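Local coordinates for protein (hdlp (histone deacetylase-like protein)) (Aquifex aeolicus, PDB 1C3P), which is a homologue of the histone deacetylases that binds zinc and the inhibitors TSA and SAHA, and probably acts as a deacetylase, at residues A[130-135]-A[140-145]; A[108-113]-A[144-149]; A[63-68]-A[84-89]. All blocks are in the same frame, centred on the assembly; numbering follows the deposited sequence.

Interaction 1: residues A[130-135]-A[140-145]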
loop_
_atom_site.group_PDB
_atom_site.type_symbol
_atom_site.label_atom_id
_atom_site.label_comp_id
_atom_site.label_asym_id
_atom_site.label_seq_id
_atom_site.Cartn_x
_atom_site.Cartn_y
_atom_site.Cartn_z
ATOM N N MET A 130 4.420 0.591 -2.994
ATOM C CA MET A 130 5.686 -0.023 -2.536
ATOM C C MET A 130 6.444 1.109 -1.844
ATOM O O MET A 130 7.461 1.608 -2.329
ATOM C CB MET A 130 6.456 -0.546 -3.746
ATOM C CG MET A 130 5.583 -1.524 -4.542
ATOM S SD MET A 130 6.392 -2.376 -5.890
ATOM C CE MET A 130 7.485 -3.379 -4.957
ATOM N N HIS A 131 5.950 1.442 -0.655
ATOM C CA HIS A 131 6.400 2.595 0.106
ATOM C C HIS A 131 7.675 2.564 0.924
ATOM O O HIS A 131 7.971 3.537 1.586
ATOM C CB HIS A 131 5.248 3.053 1.020
ATOM C CG HIS A 131 4.876 2.074 2.092
ATOM N ND1 HIS A 131 5.530 0.875 2.287
ATOM C CD2 HIS A 131 3.924 2.142 3.055
ATOM C CE1 HIS A 131 4.995 0.248 3.323
ATOM N NE2 HIS A 131 4.021 0.995 3.807
ATOM N N HIS A 132 8.412 1.464 0.894
ATOM C CA HIS A 132 9.640 1.384 1.678
ATOM C C HIS A 132 10.943 1.722 0.940
ATOM O O HIS A 132 11.915 2.103 1.583
ATOM C CB HIS A 132 9.756 -0.019 2.306
ATOM C CG HIS A 132 8.822 -0.249 3.453
ATOM N ND1 HIS A 132 8.081 -1.401 3.599
ATOM C CD2 HIS A 132 8.546 0.515 4.537
ATOM C CE1 HIS A 132 7.388 -1.336 4.724
ATOM N NE2 HIS A 132 7.653 -0.184 5.311
ATOM N N ALA A 133 10.980 1.603 -0.387
ATOM C CA ALA A 133 12.239 1.861 -1.098
ATOM C C ALA A 133 12.743 3.302 -1.021
ATOM O O ALA A 133 11.953 4.227 -1.000
ATOM C CB ALA A 133 12.125 1.436 -2.560
ATOM N N PHE A 134 14.069 3.459 -0.961
ATOM C CA PHE A 134 14.718 4.766 -0.901
ATOM C C PHE A 134 15.230 5.150 -2.279
ATOM O O PHE A 134 15.306 4.310 -3.182
ATOM C CB PHE A 134 15.880 4.740 0.109
ATOM C CG PHE A 134 15.438 4.452 1.504
ATOM C CD1 PHE A 134 15.760 3.250 2.121
ATOM C CD2 PHE A 134 14.661 5.381 2.196
ATOM C CE1 PHE A 134 15.313 2.973 3.422
ATOM C CE2 PHE A 134 14.208 5.113 3.492
ATOM C CZ PHE A 134 14.536 3.911 4.103
ATOM N N LYS A 135 15.603 6.420 -2.436
ATOM C CA LYS A 135 16.068 6.904 -3.721
ATOM C C LYS A 135 17.117 6.025 -4.381
ATOM O O LYS A 135 17.060 5.759 -5.589
ATOM C CB LYS A 135 16.596 8.344 -3.556
ATOM C CG LYS A 135 17.221 8.953 -4.804
ATOM C CD LYS A 135 17.604 10.435 -4.592
ATOM C CE LYS A 135 16.410 11.394 -4.671
ATOM N NZ LYS A 135 15.873 11.639 -6.066
ATOM N N GLY A 140 12.613 -3.031 2.993
ATOM C CA GLY A 140 11.302 -3.577 3.312
ATOM C C GLY A 140 10.586 -4.299 2.185
ATOM O O GLY A 140 9.374 -4.128 2.011
ATOM N N PHE A 141 11.324 -5.110 1.432
ATOM C CA PHE A 141 10.770 -5.881 0.315
ATOM C C PHE A 141 10.536 -4.997 -0.894
ATOM O O PHE A 141 10.092 -5.484 -1.921
ATOM C CB PHE A 141 9.400 -6.492 0.638
ATOM C CG PHE A 141 9.334 -7.292 1.908
ATOM C CD1 PHE A 141 8.082 -7.641 2.437
ATOM C CD2 PHE A 141 10.481 -7.726 2.563
ATOM C CE1 PHE A 141 7.979 -8.401 3.584
ATOM C CE2 PHE A 141 10.381 -8.496 3.724
ATOM C CZ PHE A 141 9.126 -8.832 4.231
ATOM N N CYS A 142 10.795 -3.699 -0.774
ATOM C CA CYS A 142 10.574 -2.796 -1.898
ATOM C C CYS A 142 11.865 -2.381 -2.607
ATOM O O CYS A 142 12.868 -2.063 -1.948
ATOM C CB CYS A 142 9.848 -1.535 -1.412
ATOM S SG CYS A 142 8.260 -1.858 -0.618
ATOM N N TYR A 143 11.828 -2.382 -3.944
ATOM C CA TYR A 143 12.976 -1.990 -4.754
ATOM C C TYR A 143 12.738 -0.659 -5.459
ATOM O O TYR A 143 13.679 0.100 -5.687
ATOM C CB TYR A 143 13.313 -3.036 -5.819
ATOM C CG TYR A 143 13.447 -4.445 -5.282
ATOM C CD1 TYR A 143 12.323 -5.250 -5.103
ATOM C CD2 TYR A 143 14.700 -4.970 -4.956
ATOM C CE1 TYR A 143 12.443 -6.565 -4.616
ATOM C CE2 TYR A 143 14.831 -6.273 -4.469
ATOM C CZ TYR A 143 13.696 -7.063 -4.306
ATOM O OH TYR A 143 13.814 -8.367 -3.871
ATOM N N ILE A 144 11.484 -0.379 -5.812
ATOM C CA ILE A 144 11.148 0.874 -6.477
ATOM C C ILE A 144 10.003 1.500 -5.687
ATOM O O ILE A 144 9.025 0.820 -5.365
ATOM C CB ILE A 144 10.709 0.615 -7.919
ATOM C CG1 ILE A 144 11.845 -0.099 -8.672
ATOM C CG2 ILE A 144 10.265 1.915 -8.582
ATOM C CD1 ILE A 144 11.563 -0.396 -10.149
ATOM N N ASN A 145 10.125 2.786 -5.366
ATOM C CA ASN A 145 9.088 3.468 -4.588
ATOM C C ASN A 145 8.076 4.114 -5.556
ATOM O O ASN A 145 8.262 5.260 -5.971
ATOM C CB ASN A 145 9.752 4.539 -3.710
ATOM C CG ASN A 145 8.834 5.039 -2.613
ATOM O OD1 ASN A 145 7.710 5.454 -2.874
ATOM N ND2 ASN A 145 9.307 4.985 -1.376
#
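N145 and A133 make a short, straight hydrogen bond between the 130-135 and 140-145 loops. ND2 of N145 lies 2.8 Å from O of A133, the N-H...O angle is 172°, and the oxygen lies close to the amide plane while the nitrogen lies in the carbonyl plane, so both flat groups are well placed for the bond. With its CG anti to the backbone N (chi1 -165°), N145 lays this amide alongside the 130-135 loop, while its OD1 caps the start of helix 146-156. With an alanine here, the A133 carbonyl would probably lose this donor and the first turn of helix 146-156 its side-chain cap. The backbone joins in, as CA of N145 makes a CA-H...O contact of 3.3 Å with O of M130.

Packing is close in the middle of the contact. SG of C142 packs against the M130-H132 backbone, 3.7 Å from N of H132 in a weak hydrogen bond, and lies 3.8 Å from CB of M130. That CB also rests 3.3 Å from O of I144. CB of C142 comes within 3.5 Å of N of A133, a buried N-H with no acceptor in the model, and the same CB meets CB of A133 at 3.9 Å.

Toward G140 the grip slackens: ND1 of H132 reaches O of G140 edge-on over 3.4 Å, a weak bond bent to 145°. Beyond the contact, exposed K135 points away and bonds through NZ to O of F60. H131 also turns away from the 140-145 loop, and its NE2 makes a weak hydrogen bond to D168, a zinc ligand. A consecutive histidine pair set beside the metal site in this way is typical of the histone deacetylase active site.

Interaction 2: residues A[108-113]-A[144-149]. Unlike the reference sequence in segment 144-149: N146 (reference Asp).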
loop_
_atom_site.group_PDB
_atom_site.type_symbol
_atom_site.label_atom_id
_atom_site.label_comp_id
_atom_site.label_asym_id
_atom_site.label_seq_id
_atom_site.Cartn_x
_atom_site.Cartn_y
_atom_site.Cartn_z
ATOM N N GLY A 108 4.759 1.435 -13.220
ATOM C CA GLY A 108 4.137 1.990 -14.399
ATOM C C GLY A 108 2.634 2.049 -14.140
ATOM O O GLY A 108 1.957 2.966 -14.608
ATOM N N SER A 109 2.109 1.075 -13.390
ATOM C CA SER A 109 0.675 1.028 -13.080
ATOM C C SER A 109 0.236 2.212 -12.207
ATOM O O SER A 109 -0.929 2.651 -12.240
ATOM C CB SER A 109 0.331 -0.306 -12.403
ATOM O OG SER A 109 0.569 -1.394 -13.284
ATOM N N THR A 110 1.163 2.727 -11.408
ATOM C CA THR A 110 0.861 3.885 -10.583
ATOM C C THR A 110 0.823 5.122 -11.458
ATOM O O THR A 110 -0.014 5.992 -11.240
ATOM C CB THR A 110 1.880 4.041 -9.452
ATOM O OG1 THR A 110 1.574 3.069 -8.443
ATOM C CG2 THR A 110 1.855 5.470 -8.873
ATOM N N VAL A 111 1.705 5.198 -12.456
ATOM C CA VAL A 111 1.668 6.340 -13.348
ATOM C C VAL A 111 0.350 6.263 -14.135
ATOM O O VAL A 111 -0.323 7.276 -14.354
ATOM C CB VAL A 111 2.882 6.364 -14.323
ATOM C CG1 VAL A 111 2.712 7.506 -15.313
ATOM C CG2 VAL A 111 4.180 6.558 -13.541
ATOM N N GLN A 112 -0.037 5.057 -14.547
ATOM C CA GLN A 112 -1.295 4.887 -15.269
ATOM C C GLN A 112 -2.463 5.313 -14.393
ATOM O O GLN A 112 -3.401 5.946 -14.863
ATOM C CB GLN A 112 -1.476 3.433 -15.706
ATOM C CG GLN A 112 -0.411 2.961 -16.675
ATOM C CD GLN A 112 -0.586 1.519 -17.057
ATOM O OE1 GLN A 112 -1.261 1.193 -18.046
ATOM N NE2 GLN A 112 -0.002 0.632 -16.263
ATOM N N ALA A 113 -2.430 4.947 -13.117
ATOM C CA ALA A 113 -3.508 5.359 -12.219
ATOM C C ALA A 113 -3.576 6.884 -12.175
ATOM O O ALA A 113 -4.654 7.478 -12.175
ATOM C CB ALA A 113 -3.274 4.819 -10.825
ATOM N N ILE A 144 11.484 -0.379 -5.812
ATOM C CA ILE A 144 11.148 0.874 -6.477
ATOM C C ILE A 144 10.003 1.500 -5.687
ATOM O O ILE A 144 9.025 0.820 -5.365
ATOM C CB ILE A 144 10.709 0.615 -7.919
ATOM C CG1 ILE A 144 11.845 -0.099 -8.672
ATOM C CG2 ILE A 144 10.265 1.915 -8.582
ATOM C CD1 ILE A 144 11.563 -0.396 -10.149
ATOM N N ASN A 145 10.125 2.786 -5.366
ATOM C CA ASN A 145 9.088 3.468 -4.588
ATOM C C ASN A 145 8.076 4.114 -5.556
ATOM O O ASN A 145 8.262 5.260 -5.971
ATOM C CB ASN A 145 9.752 4.539 -3.710
ATOM C CG ASN A 145 8.834 5.039 -2.613
ATOM O OD1 ASN A 145 7.710 5.454 -2.874
ATOM N ND2 ASN A 145 9.307 4.985 -1.376
ATOM N N ASN A 146 7.005 3.408 -5.924
ATOM C CA ASN A 146 6.073 4.001 -6.894
ATOM C C ASN A 146 5.363 5.224 -6.315
ATOM O O ASN A 146 5.067 6.170 -7.039
ATOM C CB ASN A 146 5.114 2.942 -7.457
ATOM C CG ASN A 146 4.210 2.354 -6.413
ATOM O OD1 ASN A 146 3.054 2.743 -6.312
ATOM N ND2 ASN A 146 4.738 1.424 -5.607
ATOM N N PRO A 147 5.055 5.223 -5.005
ATOM C CA PRO A 147 4.411 6.457 -4.533
ATOM C C PRO A 147 5.306 7.704 -4.794
ATOM O O PRO A 147 4.807 8.770 -5.195
ATOM C CB PRO A 147 4.224 6.195 -3.043
ATOM C CG PRO A 147 3.950 4.682 -3.025
ATOM C CD PRO A 147 5.120 4.227 -3.916
ATOM N N ALA A 148 6.620 7.577 -4.579
ATOM C CA ALA A 148 7.527 8.723 -4.789
ATOM C C ALA A 148 7.667 9.055 -6.270
ATOM O O ALA A 148 7.739 10.224 -6.643
ATOM C CB ALA A 148 8.909 8.451 -4.173
ATOM N N VAL A 149 7.702 8.033 -7.114
ATOM C CA VAL A 149 7.768 8.247 -8.555
ATOM C C VAL A 149 6.497 8.990 -8.940
ATOM O O VAL A 149 6.543 9.989 -9.671
ATOM C CB VAL A 149 7.835 6.912 -9.321
ATOM C CG1 VAL A 149 7.607 7.122 -10.832
ATOM C CG2 VAL A 149 9.187 6.269 -9.091
#
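T110 and N146 meet where two helices of the alpha/beta, arginase-like deacetylase fold come together, helix 98-118 and the first turn of helix 146-156. OG1 of T110 donates to OD1 of N146 over 2.6 Å. The C=O...O angle is 120°, but the hydroxyl stands 37° out of the carbonyl plane, so the bond is short without lying along a lone pair. The two side chains cross at about a right angle, and CB of T110 lies 4.0 Å from CB of N146, so carbon contact backs the polar one. The T110 methyl, CG2, stays 3.8 Å from O of N146. Deposited as asparagine where the reference sequence has aspartate, N146 carries its CG in the crowded position between its own backbone N and carbonyl carbon, which brings the OD1 branch to T110. Beside this pair, CG2 of V111, next to T110, and CG1 of V149, one turn on from N146, only graze at 4.4 Å, and the total buried surface of 148 Å² confirms a narrow contact.

A second shell fixes both polar atoms. OG1 of T110 is also hydrogen-bonded to ND2 of N125, and OD1 of N146 to the backbone N of G129, so the pair belongs to a buried network at the end of strand 122-125. L292 of strand 290-292 touches T110, N146 and P147. Behind N146, the helix start is held by N145 at the N-cap: its OD1 accepts from N of A148 at 2.9 Å, the N-H...O angle being 153°.

Interaction 3: residues A[63-68]-A[84-89]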
loop_
_atom_site.group_PDB
_atom_site.type_symbol
_atom_site.label_atom_id
_atom_site.label_comp_id
_atom_site.label_asym_id
_atom_site.label_seq_id
_atom_site.Cartn_x
_atom_site.Cartn_y
_atom_site.Cartn_z
ATOM N N GLU A 63 20.178 6.823 -11.316
ATOM C CA GLU A 63 20.555 5.904 -12.377
ATOM C C GLU A 63 21.388 4.712 -11.982
ATOM O O GLU A 63 21.146 3.611 -12.471
ATOM C CB GLU A 63 21.285 6.637 -13.499
ATOM C CG GLU A 63 20.396 7.265 -14.530
ATOM C CD GLU A 63 21.149 7.551 -15.816
ATOM O OE1 GLU A 63 21.667 6.586 -16.422
ATOM O OE2 GLU A 63 21.222 8.733 -16.216
ATOM N N ASP A 64 22.385 4.927 -11.126
ATOM C CA ASP A 64 23.259 3.834 -10.708
ATOM C C ASP A 64 22.453 2.739 -9.990
ATOM O O ASP A 64 22.706 1.541 -10.183
ATOM C CB ASP A 64 24.365 4.330 -9.772
ATOM C CG ASP A 64 23.818 4.960 -8.495
ATOM O OD1 ASP A 64 24.570 5.059 -7.500
ATOM O OD2 ASP A 64 22.640 5.376 -8.486
ATOM N N TYR A 65 21.500 3.155 -9.156
ATOM C CA TYR A 65 20.654 2.210 -8.421
ATOM C C TYR A 65 19.751 1.441 -9.391
ATOM O O TYR A 65 19.698 0.217 -9.335
ATOM C CB TYR A 65 19.803 2.940 -7.352
ATOM C CG TYR A 65 18.808 2.030 -6.650
ATOM C CD1 TYR A 65 19.229 0.854 -6.014
ATOM C CD2 TYR A 65 17.439 2.329 -6.645
ATOM C CE1 TYR A 65 18.310 -0.009 -5.397
ATOM C CE2 TYR A 65 16.512 1.472 -6.032
ATOM C CZ TYR A 65 16.946 0.307 -5.417
ATOM O OH TYR A 65 16.024 -0.562 -4.865
ATOM N N ILE A 66 19.063 2.153 -10.280
ATOM C CA ILE A 66 18.184 1.508 -11.247
ATOM C C ILE A 66 18.997 0.566 -12.114
ATOM O O ILE A 66 18.575 -0.564 -12.329
ATOM C CB ILE A 66 17.460 2.544 -12.153
ATOM C CG1 ILE A 66 16.514 3.383 -11.302
ATOM C CG2 ILE A 66 16.685 1.836 -13.274
ATOM C CD1 ILE A 66 15.399 2.541 -10.654
ATOM N N ASN A 67 20.162 1.012 -12.599
ATOM C CA ASN A 67 20.975 0.141 -13.451
ATOM C C ASN A 67 21.400 -1.119 -12.718
ATOM O O ASN A 67 21.502 -2.192 -13.327
ATOM C CB ASN A 67 22.220 0.851 -14.003
ATOM C CG ASN A 67 21.883 1.898 -15.058
ATOM O OD1 ASN A 67 20.815 1.875 -15.657
ATOM N ND2 ASN A 67 22.810 2.808 -15.297
ATOM N N THR A 68 21.623 -0.999 -11.414
ATOM C CA THR A 68 22.022 -2.149 -10.622
ATOM C C THR A 68 20.874 -3.153 -10.518
ATOM O O THR A 68 21.091 -4.359 -10.595
ATOM C CB THR A 68 22.476 -1.737 -9.212
ATOM O OG1 THR A 68 23.639 -0.897 -9.320
ATOM C CG2 THR A 68 22.838 -2.960 -8.397
ATOM N N GLU A 84 25.915 -4.205 0.173
ATOM C CA GLU A 84 26.202 -3.121 1.101
ATOM C C GLU A 84 25.644 -1.768 0.673
ATOM O O GLU A 84 25.009 -1.063 1.460
ATOM C CB GLU A 84 27.709 -2.987 1.279
ATOM C CG GLU A 84 28.476 -3.066 -0.027
ATOM C CD GLU A 84 29.065 -4.455 -0.302
ATOM O OE1 GLU A 84 30.310 -4.597 -0.139
ATOM O OE2 GLU A 84 28.291 -5.390 -0.664
ATOM N N LYS A 85 25.892 -1.419 -0.579
ATOM C CA LYS A 85 25.465 -0.144 -1.133
ATOM C C LYS A 85 23.971 0.027 -1.445
ATOM O O LYS A 85 23.393 1.078 -1.162
ATOM C CB LYS A 85 26.260 0.128 -2.413
ATOM C CG LYS A 85 25.812 1.366 -3.183
ATOM C CD LYS A 85 26.354 2.646 -2.593
ATOM C CE LYS A 85 27.814 2.810 -2.954
ATOM N NZ LYS A 85 27.964 2.839 -4.436
ATOM N N TYR A 86 23.355 -1.004 -2.011
ATOM C CA TYR A 86 21.957 -0.908 -2.429
ATOM C C TYR A 86 20.974 -1.772 -1.669
ATOM O O TYR A 86 19.776 -1.776 -1.994
ATOM C CB TYR A 86 21.877 -1.241 -3.912
ATOM C CG TYR A 86 22.732 -0.322 -4.750
ATOM C CD1 TYR A 86 22.439 1.041 -4.838
ATOM C CD2 TYR A 86 23.815 -0.819 -5.483
ATOM C CE1 TYR A 86 23.196 1.889 -5.642
ATOM C CE2 TYR A 86 24.575 0.013 -6.282
ATOM C CZ TYR A 86 24.257 1.367 -6.358
ATOM O OH TYR A 86 25.009 2.188 -7.150
ATOM N N ASN A 87 21.482 -2.514 -0.688
ATOM C CA ASN A 87 20.654 -3.378 0.176
ATOM C C ASN A 87 19.976 -4.494 -0.625
ATOM O O ASN A 87 18.891 -4.964 -0.264
ATOM C CB ASN A 87 19.587 -2.519 0.890
ATOM C CG ASN A 87 19.158 -3.093 2.246
ATOM O OD1 ASN A 87 18.172 -2.636 2.853
ATOM N ND2 ASN A 87 19.902 -4.069 2.736
ATOM N N ILE A 88 20.629 -4.927 -1.702
ATOM C CA ILE A 88 20.095 -5.994 -2.553
ATOM C C ILE A 88 20.762 -7.340 -2.292
ATOM O O ILE A 88 21.960 -7.390 -2.058
ATOM C CB ILE A 88 20.331 -5.656 -4.049
ATOM C CG1 ILE A 88 19.504 -4.441 -4.427
ATOM C CG2 ILE A 88 19.933 -6.828 -4.933
ATOM C CD1 ILE A 88 18.054 -4.679 -4.233
ATOM N N GLY A 89 19.989 -8.424 -2.344
ATOM C CA GLY A 89 20.591 -9.736 -2.178
ATOM C C GLY A 89 20.283 -10.505 -0.915
ATOM O O GLY A 89 20.359 -11.733 -0.934
#
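Y86 lays its ring against D64, Y65 and T68, three residues on one side of the opening turns of helix 63-75. Its CG stands anti to its carbonyl carbon (chi1 -58°), which directs the ring toward helix 63-75. At the far end of the ring, OH makes a weak hydrogen bond to OD1 of D64 at 2.9 Å. That oxygen lies at the ring edge, near its plane, although the carboxylate itself is turned almost perpendicular to the ring.

D64 reaches this place because its CG is tucked between backbone N and carbonyl carbon (chi1 60°), leaving the two oxygens different tasks. OD2 turns back to the helix start, where it is hydrogen-bonded to OG1 of T62 and weakly to N of Y65; OD1 faces Y86. The amine of K85 is 5.1 Å from OD1, NZ to oxygen, too far for a salt bridge, though its charge may favour the ionised carboxylate.

Along the ring, CD1 of Y65 comes within 3.4 Å of CD1 of Y86. The two tyrosines slide past each other in opposite directions, centroids 5.7 Å apart and planes at 35°, an oblique pairing. T68 approaches with both branches: CG2 is 3.7 Å from CD2 of Y86, and OG1 is 3.3 Å from CE2. That hydroxyl donates to O of D64 at 2.7 Å, which fixes its rotation, while N of T68 reaches the same oxygen from the opposite face. CG of K85, the neighbour of Y86 in the chain, sits over the centre of one face of the Y86 ring.

One tyrosine thus docks a short helix onto a longer one, within the helical region that lies in sequence between strands 46-48 and 122-125 of this deacetylase fold.

Overall arrangement
Interaction 1 lies nearest the zinc site and touches both of the others. The side chain of H131 is about 3 Å from that of D168, and that of H132 about 4 Å from that of H170, although no zinc is bound in this model. Interaction 2 shares I144 and N145 with interaction 1, their centres 11 Å apart; N146 is about 11 Å from D168, side chain to side chain. Interaction 3 meets interaction 1 with centres 12 Å apart, through a probable hydrogen bond of 2.6 Å from Y65 OH to Y143 O. Interactions 2 and 3 do not touch each other; their centres are 19 Å apart and their nearest atoms about 5 Å apart.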